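Local coordinates for protein putative pyrroline carboxylate reductase (Streptococcus pyogenes, PDB 2AHR) that probably catalyses the NAD(P)H-dependent reduction of 1-pyrroline-5-carboxylate to L-proline, the last step of proline biosynthesis, and binds NADP in a Rossmann-type domain, at residues Leu108-Pro113 and Ile153-Phe158; Asp62-Gly67 and Phe82-Ile87; Lys20-Thr25 and Arg141-Ser146. All coordinates share one frame; numbering follows the deposited sequence.

In the fold
Contacts 2 and 3 lie in the Rossmann-type part with its mixed sheet, while contact 1 joins strand 108-112 to the turn leading into helix 158-185. Contact 3 opens first along the chain and closes at 141-146, spanning contact 2 entirely; contact 1 opens after contact 2 has closed, and its segments alternate with those of contact 3. Strands 63-66, 86-88 and 108-112 are successive neighbours, and Leu109 N probably bonds to Ile86 O. The centre of contact 2 lies about 16 Å from those of contacts 1 and 3, themselves 18 Å apart. Helices 13-22 and 134-145 pack on the sheet through Leu22 and Leu143, and strand 108-112 ends at Pro113 beside NADP.

Contact 1: residues Leu108-Pro113 and Ile153-Phe158; sequences LLRIMP and ISEKDF. With NAP (NADP nicotinamide-adenine-dinucleotide phosphate), chain S.
Strand 108-112 of the Rossmann-type sheet meets the short 3-10 turn that leads from strand 148-152 into the long helix 158-185, and Phe158 and Arg110 account for most of the buried surface. Phe158, the first residue of that helix, points the CE2 and CZ end of its ring at the strand backbone: CZ comes 3.5 Å from Arg110 O, while CE2 lies 3.7 Å from Arg110 CB. The ring also reaches Met112, whose CB touches the same CE2. Phe158 also touches Ala125 and Thr127 of strand 122-128.

Arg110 starts with CG anti to its carbonyl carbon (chi1 -80°), and its chain then turns at chi3, which brings the guanidinium alongside the ring, the two side chains running in opposite directions. There Phe158 CD2 sits over the centre of one guanidinium face, the two planes inclined by 50°, so the contact is tilted and not a parallel stack. The plane of the guanidinium then holds the other partner. NH1 gives a nearly straight hydrogen bond to Glu155 OE2 at 3.1 Å, part of a salt bridge, using the anti lone pair of the oxygen. Glu155 arrives with an extended chain, and its carboxylate stands 74° from the guanidinium plane. The same OE2 also accepts from the backbone N of Leu95 at the start of helix 95-102, so one carboxylate oxygen ties the arginine to a helix start, which would tend to keep Glu155 ionised.

The strand end faces the cofactor. Met112, a selenomethionine with CG anti to its N, curls at chi2 and chi3 until its SE lies 3.6 Å from NAP C5N, and Pro113 O approaches that same ring carbon, C5N, to 3.1 Å.

Contact 2: residues Asp62-Gly67 and Phe82-Ile87; sequences DLVILG and FKQPII
Three backbone hydrogen bonds hold the two segments together, all close to straight and nearly along the axis of the accepting carbonyl. Val64 N gives one to Pro85 O at 3.1 Å, Ile87 N returns one to Val64 O at 2.8 Å, and Leu66 N closes the series on Ile87 O. Between them run CA-H...O contacts, with Ile86 CA 3.4 Å from Val64 O and Ile65 CA equally close to Ile87 O.

This is parallel pairing, Val64 beside Ile86 and Ile65 beside Ile87, and it joins the two strands of a right-handed beta-alpha-beta crossover of the Rossmann type, with helix 73-77 in the connection. Gly67, just after the first strand, touches the bound NADP.

Apolar side chains pack on both faces. On one, Ile65 and Ile87 lie side by side pointing the same way, and Ile87 CD1 also meets Leu63 CD2 at 3.7 Å; Leu63, with CG anti to its N, crosses Pro85 at about a right angle and lays CD1 on its CB. On the opposite face Val64 runs alongside Ile86, Val64 CG1 meets the Phe82 ring obliquely at CE2, and Leu66 CD1 reaches Ile86 CG2 at 3.7 Å. Ile9 and Val102 extend this layer.

Gln84 brings a polar side chain into the contact. Its CB lies 3.3 Å from Asp62 O; with CG in the crowded position between N and carbonyl carbon and a bend at chi2, its carboxamide comes to lie by Val64 CG2. That end is held by OE1 accepting from Lys83 N at 2.9 Å, the donor well above the carbonyl plane, and by NE2 giving hydrogen bonds to Ile58 O and Val61 O.

Contact 3: residues Lys20-Thr25 and Arg141-Ser146; sequences KGLKQT and RDLTDS
Gly21, near the C-terminal end of helix 13-22, forms the closest CA pair of the contact, its CA 5.0 Å from that of Ser146. A CB on this residue would point toward the other segment and come 2.9 Å from Ser146 O, a clash. The serine lies directly against the glycine peptide: Ser146 CB is 3.3 Å from Gly21 O, and Ser146 OG stands 3.1 Å from the same oxygen. The serine hydroxyl is committed elsewhere, however. OG sits in the crowded position between N and carbonyl carbon (chi1 78°) and donates back to Leu143 O at 2.7 Å, in the carbonyl plane and on a lone pair. Ser146 N bonds to that oxygen too, so Leu143 O is gripped twice.

Leu22 comes next, its CG anti to the carbonyl carbon. It leans across Leu143 obliquely, CD2 reaching Leu143 CG at 4.0 Å. Leu22 also rests on Leu29 of strand 28-32, and Leu143 touches Leu63 and Ile87 of the sheet.

The chain continues in a type I turn from Leu22 to Thr25. Thr25 ends it by folding its hydroxyl back: OG1, again between N and carbonyl carbon, donates to Leu22 O at 2.6 Å, in the carbonyl plane, and Thr25 N bonds to the same atom. This fixes the rotation of the side chain so that the methyl CG2, beside the backbone N, touches Ser146 CB at 3.7 Å.

The C-terminal parts of two helices meet here, each with a hydroxyl folded onto a carbonyl three residues earlier; the first belongs to the helix that follows the glycine-rich NADP-binding turn of a Rossmann fold.

Contact 1: residues Leu108-Pro113 and Ile153-Phe158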
loop_
_atom_site.group_PDB
_atom_site.type_symbol
_atom_site.label_atom_id
_atom_site.label_comp_id
_atom_site.label_asym_id
_atom_site.label_seq_id
_atom_site.Cartn_x
_atom_site.Cartn_y
_atom_site.Cartn_z
ATOM N N LEU E 108 -32.253 -21.031 31.067
ATOM C CA LEU E 108 -31.227 -21.222 30.039
ATOM C C LEU E 108 -29.961 -20.471 30.398
ATOM O O LEU E 108 -30.004 -19.323 30.900
ATOM C CB LEU E 108 -31.720 -20.789 28.650
ATOM C CG LEU E 108 -33.029 -21.379 28.091
ATOM C CD1 LEU E 108 -33.545 -20.514 26.964
ATOM C CD2 LEU E 108 -32.873 -22.839 27.642
ATOM N N LEU E 109 -28.837 -21.129 30.139
ATOM C CA LEU E 109 -27.530 -20.551 30.433
ATOM C C LEU E 109 -26.628 -20.571 29.227
ATOM O O LEU E 109 -26.706 -21.476 28.390
ATOM C CB LEU E 109 -26.848 -21.275 31.601
ATOM C CG LEU E 109 -27.603 -21.213 32.927
ATOM C CD1 LEU E 109 -28.366 -22.519 33.151
ATOM C CD2 LEU E 109 -26.674 -20.900 34.082
ATOM N N ARG E 110 -25.775 -19.552 29.145
ATOM C CA ARG E 110 -24.711 -19.528 28.155
ATOM C C ARG E 110 -23.328 -19.576 28.801
ATOM O O ARG E 110 -23.062 -18.865 29.780
ATOM C CB ARG E 110 -24.797 -18.265 27.275
ATOM C CG ARG E 110 -25.818 -18.314 26.168
ATOM C CD ARG E 110 -25.731 -17.031 25.325
ATOM N NE ARG E 110 -24.598 -17.033 24.394
ATOM C CZ ARG E 110 -24.245 -15.985 23.647
ATOM N NH1 ARG E 110 -24.922 -14.841 23.725
ATOM N NH2 ARG E 110 -23.218 -16.086 22.818
ATOM N N ILE E 111 -22.456 -20.397 28.217
ATOM C CA ILE E 111 -21.034 -20.383 28.523
ATOM C C ILE E 111 -20.179 -20.080 27.277
ATOM O O ILE E 111 -20.581 -20.360 26.118
ATOM C CB ILE E 111 -20.555 -21.708 29.200
ATOM C CG1 ILE E 111 -20.726 -22.903 28.254
ATOM C CG2 ILE E 111 -21.257 -21.912 30.558
ATOM C CD1 ILE E 111 -20.064 -24.232 28.767
HETATM N N MSE E 112 -19.021 -19.466 27.511
HETATM C CA MSE E 112 -18.038 -19.274 26.449
HETATM C C MSE E 112 -16.703 -19.781 26.945
HETATM O O MSE E 112 -15.983 -19.049 27.604
HETATM C CB MSE E 112 -17.948 -17.813 25.969
HETATM C CG MSE E 112 -17.029 -17.594 24.714
HETATM SE SE MSE E 112 -17.087 -18.916 23.436
HETATM C CE MSE E 112 -18.783 -18.670 22.964
ATOM N N PRO E 113 -16.409 -21.067 26.667
ATOM C CA PRO E 113 -15.171 -21.757 27.022
ATOM C C PRO E 113 -14.099 -21.651 25.939
ATOM O O PRO E 113 -14.341 -21.070 24.873
ATOM C CB PRO E 113 -15.629 -23.219 27.184
ATOM C CG PRO E 113 -16.742 -23.361 26.140
ATOM C CD PRO E 113 -17.373 -21.967 26.001
ATOM N N ILE E 153 -20.094 -12.612 33.315
ATOM C CA ILE E 153 -20.075 -11.652 32.200
ATOM C C ILE E 153 -21.522 -11.327 31.779
ATOM O O ILE E 153 -22.341 -12.237 31.670
ATOM C CB ILE E 153 -19.250 -12.271 31.005
ATOM C CG1 ILE E 153 -17.791 -12.557 31.424
ATOM C CG2 ILE E 153 -19.288 -11.434 29.732
ATOM C CD1 ILE E 153 -16.953 -11.335 31.794
ATOM N N SER E 154 -21.853 -10.049 31.565
ATOM C CA SER E 154 -23.152 -9.693 30.993
ATOM C C SER E 154 -23.272 -10.306 29.611
ATOM O O SER E 154 -22.286 -10.369 28.881
ATOM C CB SER E 154 -23.265 -8.188 30.796
ATOM O OG SER E 154 -23.326 -7.530 32.031
ATOM N N GLU E 155 -24.486 -10.689 29.225
ATOM C CA GLU E 155 -24.693 -11.265 27.901
ATOM C C GLU E 155 -24.347 -10.294 26.792
ATOM O O GLU E 155 -23.960 -10.722 25.706
ATOM C CB GLU E 155 -26.116 -11.802 27.685
ATOM C CG GLU E 155 -26.119 -12.852 26.572
ATOM C CD GLU E 155 -27.489 -13.253 26.055
ATOM O OE1 GLU E 155 -28.530 -12.684 26.458
ATOM O OE2 GLU E 155 -27.510 -14.158 25.219
ATOM N N LYS E 156 -24.475 -8.998 27.056
ATOM C CA LYS E 156 -24.178 -8.023 26.031
ATOM C C LYS E 156 -22.680 -7.995 25.701
ATOM O O LYS E 156 -22.292 -7.403 24.697
ATOM C CB LYS E 156 -24.669 -6.622 26.416
ATOM C CG LYS E 156 -24.122 -6.114 27.737
ATOM C CD LYS E 156 -24.473 -4.622 27.940
ATOM C CE LYS E 156 -24.167 -4.164 29.355
ATOM N NZ LYS E 156 -22.785 -4.546 29.720
ATOM N N ASP E 157 -21.861 -8.627 26.545
ATOM C CA ASP E 157 -20.407 -8.665 26.344
ATOM C C ASP E 157 -19.929 -10.033 25.875
ATOM O O ASP E 157 -18.731 -10.269 25.791
ATOM C CB ASP E 157 -19.668 -8.287 27.626
ATOM C CG ASP E 157 -19.863 -6.826 28.020
ATOM O OD1 ASP E 157 -19.873 -5.917 27.147
ATOM O OD2 ASP E 157 -19.995 -6.586 29.235
ATOM N N PHE E 158 -20.855 -10.938 25.593
ATOM C CA PHE E 158 -20.471 -12.306 25.223
ATOM C C PHE E 158 -19.704 -12.425 23.926
ATOM O O PHE E 158 -18.826 -13.270 23.818
ATOM C CB PHE E 158 -21.663 -13.259 25.235
ATOM C CG PHE E 158 -21.662 -14.183 26.419
ATOM C CD1 PHE E 158 -21.710 -13.663 27.716
ATOM C CD2 PHE E 158 -21.568 -15.566 26.242
ATOM C CE1 PHE E 158 -21.684 -14.501 28.829
ATOM C CE2 PHE E 158 -21.552 -16.417 27.336
ATOM C CZ PHE E 158 -21.615 -15.879 28.646
HETATM P PA NAP S . -17.027 -29.204 15.714
HETATM O O1A NAP S . -17.279 -29.143 14.248
HETATM O O2A NAP S . -15.646 -29.701 15.984
HETATM O O5B NAP S . -18.119 -30.104 16.497
HETATM C C5B NAP S . -19.484 -30.120 16.146
HETATM C C4B NAP S . -19.996 -31.544 16.351
HETATM O O4B NAP S . -21.411 -31.609 16.305
HETATM C C3B NAP S . -19.450 -32.489 15.283
HETATM O O3B NAP S . -18.714 -33.505 15.931
HETATM C C2B NAP S . -20.671 -33.043 14.565
HETATM O O2B NAP S . -20.641 -34.443 14.336
HETATM C C1B NAP S . -21.779 -32.770 15.573
HETATM N N9A NAP S . -23.107 -32.705 14.915
HETATM C C8A NAP S . -23.391 -32.335 13.619
HETATM N N7A NAP S . -24.729 -32.439 13.427
HETATM C C5A NAP S . -25.305 -32.876 14.576
HETATM C C6A NAP S . -26.627 -33.165 14.915
HETATM N N6A NAP S . -27.452 -33.555 13.944
HETATM N N1A NAP S . -26.905 -33.603 16.195
HETATM C C2A NAP S . -25.889 -33.777 17.119
HETATM N N3A NAP S . -24.583 -33.500 16.767
HETATM C C4A NAP S . -24.293 -33.054 15.517
HETATM O O3 NAP S . -17.303 -27.746 16.369
HETATM P PN NAP S . -16.618 -27.223 17.741
HETATM O O1N NAP S . -15.372 -26.499 17.358
HETATM O O2N NAP S . -16.541 -28.302 18.763
HETATM O O5D NAP S . -17.702 -26.125 18.223
HETATM C C5D NAP S . -18.892 -26.499 18.880
HETATM C C4D NAP S . -19.467 -25.305 19.639
HETATM O O4D NAP S . -18.535 -24.781 20.567
HETATM C C3D NAP S . -19.838 -24.168 18.694
HETATM O O3D NAP S . -21.146 -23.761 19.017
HETATM C C2D NAP S . -18.843 -23.046 18.960
HETATM O O2D NAP S . -19.475 -21.779 18.820
HETATM C C1D NAP S . -18.360 -23.376 20.389
HETATM N N1N NAP S . -16.949 -23.041 20.714
HETATM C C2N NAP S . -15.895 -23.647 20.060
HETATM C C3N NAP S . -14.577 -23.337 20.408
HETATM C C7N NAP S . -13.417 -24.070 19.800
HETATM O O7N NAP S . -12.133 -23.732 20.273
HETATM N N7N NAP S . -13.612 -25.005 18.861
HETATM C C4N NAP S . -14.330 -22.411 21.428
HETATM C C5N NAP S . -15.390 -21.810 22.093
HETATM C C6N NAP S . -16.696 -22.140 21.723
HETATM P P2B NAP S . -19.758 -35.164 13.187
HETATM O O1X NAP S . -20.186 -36.620 13.123
HETATM O O2X NAP S . -20.037 -34.509 11.853
HETATM O O3X NAP S . -18.278 -35.069 13.514
#

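Contact 2: residues Asp62-Gly67 and Phe82-Ile87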
loop_
_atom_site.group_PDB
_atom_site.type_symbol
_atom_site.label_atom_id
_atom_site.label_comp_id
_atom_site.label_asym_id
_atom_site.label_seq_id
_atom_site.Cartn_x
_atom_site.Cartn_y
_atom_site.Cartn_z
ATOM N N ASP E 62 -31.043 -34.346 33.936
ATOM C CA ASP E 62 -31.431 -33.178 34.770
ATOM C C ASP E 62 -30.990 -31.831 34.202
ATOM O O ASP E 62 -31.443 -30.776 34.655
ATOM C CB ASP E 62 -30.856 -33.287 36.184
ATOM C CG ASP E 62 -31.167 -34.606 36.839
ATOM O OD1 ASP E 62 -32.276 -34.744 37.407
ATOM O OD2 ASP E 62 -30.298 -35.501 36.787
ATOM N N LEU E 63 -30.085 -31.886 33.231
ATOM C CA LEU E 63 -29.452 -30.714 32.652
ATOM C C LEU E 63 -28.881 -31.125 31.310
ATOM O O LEU E 63 -28.249 -32.173 31.201
ATOM C CB LEU E 63 -28.338 -30.224 33.576
ATOM C CG LEU E 63 -27.573 -28.941 33.238
ATOM C CD1 LEU E 63 -28.396 -27.690 33.515
ATOM C CD2 LEU E 63 -26.285 -28.896 34.038
ATOM N N VAL E 64 -29.125 -30.313 30.289
ATOM C CA VAL E 64 -28.566 -30.541 28.953
ATOM C C VAL E 64 -27.442 -29.540 28.646
ATOM O O VAL E 64 -27.524 -28.354 28.998
ATOM C CB VAL E 64 -29.670 -30.451 27.874
ATOM C CG1 VAL E 64 -29.080 -30.361 26.467
ATOM C CG2 VAL E 64 -30.621 -31.643 27.994
ATOM N N ILE E 65 -26.401 -30.031 27.981
ATOM C CA ILE E 65 -25.358 -29.172 27.454
ATOM C C ILE E 65 -25.331 -29.332 25.937
ATOM O O ILE E 65 -25.255 -30.447 25.417
ATOM C CB ILE E 65 -23.973 -29.468 28.112
ATOM C CG1 ILE E 65 -23.995 -29.069 29.595
ATOM C CG2 ILE E 65 -22.847 -28.741 27.392
ATOM C CD1 ILE E 65 -22.783 -29.536 30.389
ATOM N N LEU E 66 -25.409 -28.206 25.233
ATOM C CA LEU E 66 -25.360 -28.204 23.782
ATOM C C LEU E 66 -23.951 -27.982 23.216
ATOM O O LEU E 66 -23.367 -26.905 23.369
ATOM C CB LEU E 66 -26.322 -27.148 23.222
ATOM C CG LEU E 66 -27.817 -27.363 23.471
ATOM C CD1 LEU E 66 -28.611 -26.110 23.059
ATOM C CD2 LEU E 66 -28.314 -28.592 22.716
ATOM N N GLY E 67 -23.439 -28.993 22.517
ATOM C CA GLY E 67 -22.139 -28.905 21.854
ATOM C C GLY E 67 -22.152 -28.793 20.332
ATOM O O GLY E 67 -21.096 -28.854 19.687
ATOM N N PHE E 82 -37.799 -30.130 25.260
ATOM C CA PHE E 82 -36.894 -30.020 26.409
ATOM C C PHE E 82 -37.652 -29.906 27.734
ATOM O O PHE E 82 -38.770 -29.401 27.772
ATOM C CB PHE E 82 -35.861 -28.895 26.199
ATOM C CG PHE E 82 -34.798 -29.238 25.181
ATOM C CD1 PHE E 82 -34.967 -28.914 23.835
ATOM C CD2 PHE E 82 -33.630 -29.911 25.564
ATOM C CE1 PHE E 82 -33.991 -29.243 22.881
ATOM C CE2 PHE E 82 -32.647 -30.244 24.620
ATOM C CZ PHE E 82 -32.836 -29.912 23.275
ATOM N N LYS E 83 -37.033 -30.391 28.810
ATOM C CA LYS E 83 -37.719 -30.644 30.074
ATOM C C LYS E 83 -36.873 -30.229 31.285
ATOM O O LYS E 83 -37.273 -30.426 32.444
ATOM C CB LYS E 83 -38.038 -32.140 30.170
ATOM C CG LYS E 83 -38.887 -32.693 29.009
ATOM C CD LYS E 83 -38.573 -34.174 28.743
ATOM C CE LYS E 83 -39.796 -34.947 28.204
ATOM N NZ LYS E 83 -40.345 -34.448 26.888
ATOM N N GLN E 84 -35.699 -29.660 31.007
ATOM C CA GLN E 84 -34.727 -29.294 32.041
ATOM C C GLN E 84 -33.947 -28.058 31.610
ATOM O O GLN E 84 -34.023 -27.673 30.439
ATOM C CB GLN E 84 -33.749 -30.441 32.270
ATOM C CG GLN E 84 -32.956 -30.809 31.040
ATOM C CD GLN E 84 -33.774 -31.616 30.064
ATOM O OE1 GLN E 84 -34.189 -31.112 29.017
ATOM N NE2 GLN E 84 -34.021 -32.879 30.404
ATOM N N PRO E 85 -33.177 -27.444 32.542
ATOM C CA PRO E 85 -32.331 -26.314 32.139
ATOM C C PRO E 85 -31.318 -26.730 31.059
ATOM O O PRO E 85 -30.911 -27.892 30.995
ATOM C CB PRO E 85 -31.616 -25.928 33.442
ATOM C CG PRO E 85 -32.507 -26.443 34.532
ATOM C CD PRO E 85 -33.041 -27.735 33.984
ATOM N N ILE E 86 -30.950 -25.791 30.196
ATOM C CA ILE E 86 -30.026 -26.066 29.104
ATOM C C ILE E 86 -28.866 -25.070 29.135
ATOM O O ILE E 86 -29.064 -23.877 29.397
ATOM C CB ILE E 86 -30.748 -25.991 27.731
ATOM C CG1 ILE E 86 -31.911 -26.988 27.671
ATOM C CG2 ILE E 86 -29.793 -26.244 26.570
ATOM C CD1 ILE E 86 -33.008 -26.569 26.690
ATOM N N ILE E 87 -27.660 -25.581 28.869
ATOM C CA ILE E 87 -26.470 -24.759 28.694
ATOM C C ILE E 87 -26.040 -24.796 27.238
ATOM O O ILE E 87 -25.787 -25.873 26.679
ATOM C CB ILE E 87 -25.289 -25.244 29.577
ATOM C CG1 ILE E 87 -25.676 -25.273 31.066
ATOM C CG2 ILE E 87 -24.034 -24.380 29.347
ATOM C CD1 ILE E 87 -24.782 -26.203 31.915
#

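Contact 3: residues Lys20-Thr25 and Arg141-Ser146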
loop_
_atom_site.group_PDB
_atom_site.type_symbol
_atom_site.label_atom_id
_atom_site.label_comp_id
_atom_site.label_asym_id
_atom_site.label_seq_id
_atom_site.Cartn_x
_atom_site.Cartn_y
_atom_site.Cartn_z
ATOM N N LYS E 20 -13.616 -34.151 30.031
ATOM C CA LYS E 20 -12.553 -34.448 30.986
ATOM C C LYS E 20 -12.773 -33.772 32.352
ATOM O O LYS E 20 -12.701 -34.437 33.379
ATOM C CB LYS E 20 -11.187 -34.074 30.406
ATOM C CG LYS E 20 -10.015 -34.570 31.251
ATOM C CD LYS E 20 -8.773 -33.708 31.073
ATOM C CE LYS E 20 -7.752 -34.012 32.155
ATOM N NZ LYS E 20 -6.519 -33.172 31.991
ATOM N N GLY E 21 -13.053 -32.467 32.357
ATOM C CA GLY E 21 -13.366 -31.735 33.584
ATOM C C GLY E 21 -14.650 -32.205 34.260
ATOM O O GLY E 21 -14.729 -32.260 35.489
ATOM N N LEU E 22 -15.647 -32.556 33.450
ATOM C CA LEU E 22 -16.934 -33.063 33.952
ATOM C C LEU E 22 -16.834 -34.474 34.564
ATOM O O LEU E 22 -17.634 -34.836 35.426
ATOM C CB LEU E 22 -18.002 -33.026 32.850
ATOM C CG LEU E 22 -18.499 -31.674 32.314
ATOM C CD1 LEU E 22 -19.392 -31.912 31.113
ATOM C CD2 LEU E 22 -19.242 -30.870 33.361
ATOM N N LYS E 23 -15.857 -35.261 34.114
ATOM C CA LYS E 23 -15.563 -36.563 34.724
ATOM C C LYS E 23 -14.989 -36.429 36.140
ATOM O O LYS E 23 -15.038 -37.365 36.916
ATOM C CB LYS E 23 -14.605 -37.377 33.852
ATOM C CG LYS E 23 -15.219 -37.940 32.590
ATOM C CD LYS E 23 -14.172 -38.758 31.856
ATOM C CE LYS E 23 -14.660 -39.249 30.508
ATOM N NZ LYS E 23 -13.639 -40.136 29.874
ATOM N N GLN E 24 -14.451 -35.260 36.470
ATOM C CA GLN E 24 -13.901 -35.008 37.800
ATOM C C GLN E 24 -14.965 -34.474 38.761
ATOM O O GLN E 24 -14.662 -34.065 39.885
ATOM C CB GLN E 24 -12.694 -34.056 37.721
ATOM C CG GLN E 24 -11.475 -34.658 37.025
ATOM C CD GLN E 24 -10.192 -33.877 37.279
ATOM O OE1 GLN E 24 -10.183 -32.863 37.995
ATOM N NE2 GLN E 24 -9.087 -34.352 36.698
ATOM N N THR E 25 -16.213 -34.475 38.302
ATOM C CA THR E 25 -17.354 -34.115 39.138
ATOM C C THR E 25 -18.145 -35.378 39.560
ATOM O O THR E 25 -17.947 -36.454 38.974
ATOM C CB THR E 25 -18.282 -33.110 38.413
ATOM O OG1 THR E 25 -18.981 -33.772 37.344
ATOM C CG2 THR E 25 -17.477 -31.921 37.872
ATOM N N ARG E 141 -21.812 -22.880 37.767
ATOM C CA ARG E 141 -20.493 -22.347 38.041
ATOM C C ARG E 141 -19.542 -23.435 38.578
ATOM O O ARG E 141 -18.357 -23.434 38.256
ATOM C CB ARG E 141 -20.557 -21.155 39.001
ATOM C CG ARG E 141 -19.209 -20.442 39.161
ATOM C CD ARG E 141 -19.243 -19.297 40.165
ATOM N NE ARG E 141 -20.274 -18.316 39.839
ATOM C CZ ARG E 141 -21.373 -18.092 40.564
ATOM N NH1 ARG E 141 -21.596 -18.771 41.687
ATOM N NH2 ARG E 141 -22.255 -17.172 40.169
ATOM N N ASP E 142 -20.066 -24.363 39.381
ATOM C CA ASP E 142 -19.299 -25.527 39.815
ATOM C C ASP E 142 -18.815 -26.369 38.641
ATOM O O ASP E 142 -17.684 -26.868 38.658
ATOM C CB ASP E 142 -20.129 -26.416 40.751
ATOM C CG ASP E 142 -20.259 -25.833 42.130
ATOM O OD1 ASP E 142 -19.303 -25.168 42.570
ATOM O OD2 ASP E 142 -21.320 -26.040 42.776
ATOM N N LEU E 143 -19.696 -26.551 37.654
ATOM C CA LEU E 143 -19.377 -27.247 36.408
ATOM C C LEU E 143 -18.267 -26.553 35.609
ATOM O O LEU E 143 -17.320 -27.202 35.131
ATOM C CB LEU E 143 -20.631 -27.331 35.540
ATOM C CG LEU E 143 -21.562 -28.537 35.621
ATOM C CD1 LEU E 143 -21.490 -29.272 36.943
ATOM C CD2 LEU E 143 -22.982 -28.122 35.290
ATOM N N THR E 144 -18.388 -25.238 35.456
ATOM C CA THR E 144 -17.402 -24.505 34.681
ATOM C C THR E 144 -16.066 -24.470 35.419
ATOM O O THR E 144 -15.013 -24.563 34.787
ATOM C CB THR E 144 -17.872 -23.086 34.276
ATOM O OG1 THR E 144 -18.269 -22.338 35.435
ATOM C CG2 THR E 144 -19.039 -23.165 33.316
ATOM N N ASP E 145 -16.102 -24.361 36.752
ATOM C CA ASP E 145 -14.862 -24.372 37.542
ATOM C C ASP E 145 -14.113 -25.712 37.449
ATOM O O ASP E 145 -12.927 -25.790 37.777
ATOM C CB ASP E 145 -15.112 -23.980 39.006
ATOM C CG ASP E 145 -15.348 -22.475 39.188
ATOM O OD1 ASP E 145 -14.963 -21.667 38.311
ATOM O OD2 ASP E 145 -15.911 -22.085 40.237
ATOM N N SER E 146 -14.790 -26.756 36.981
ATOM C CA SER E 146 -14.138 -28.058 36.845
ATOM C C SER E 146 -13.194 -28.127 35.650
ATOM O O SER E 146 -12.338 -29.003 35.601
ATOM C CB SER E 146 -15.155 -29.205 36.787
ATOM O OG SER E 146 -15.759 -29.318 35.502
#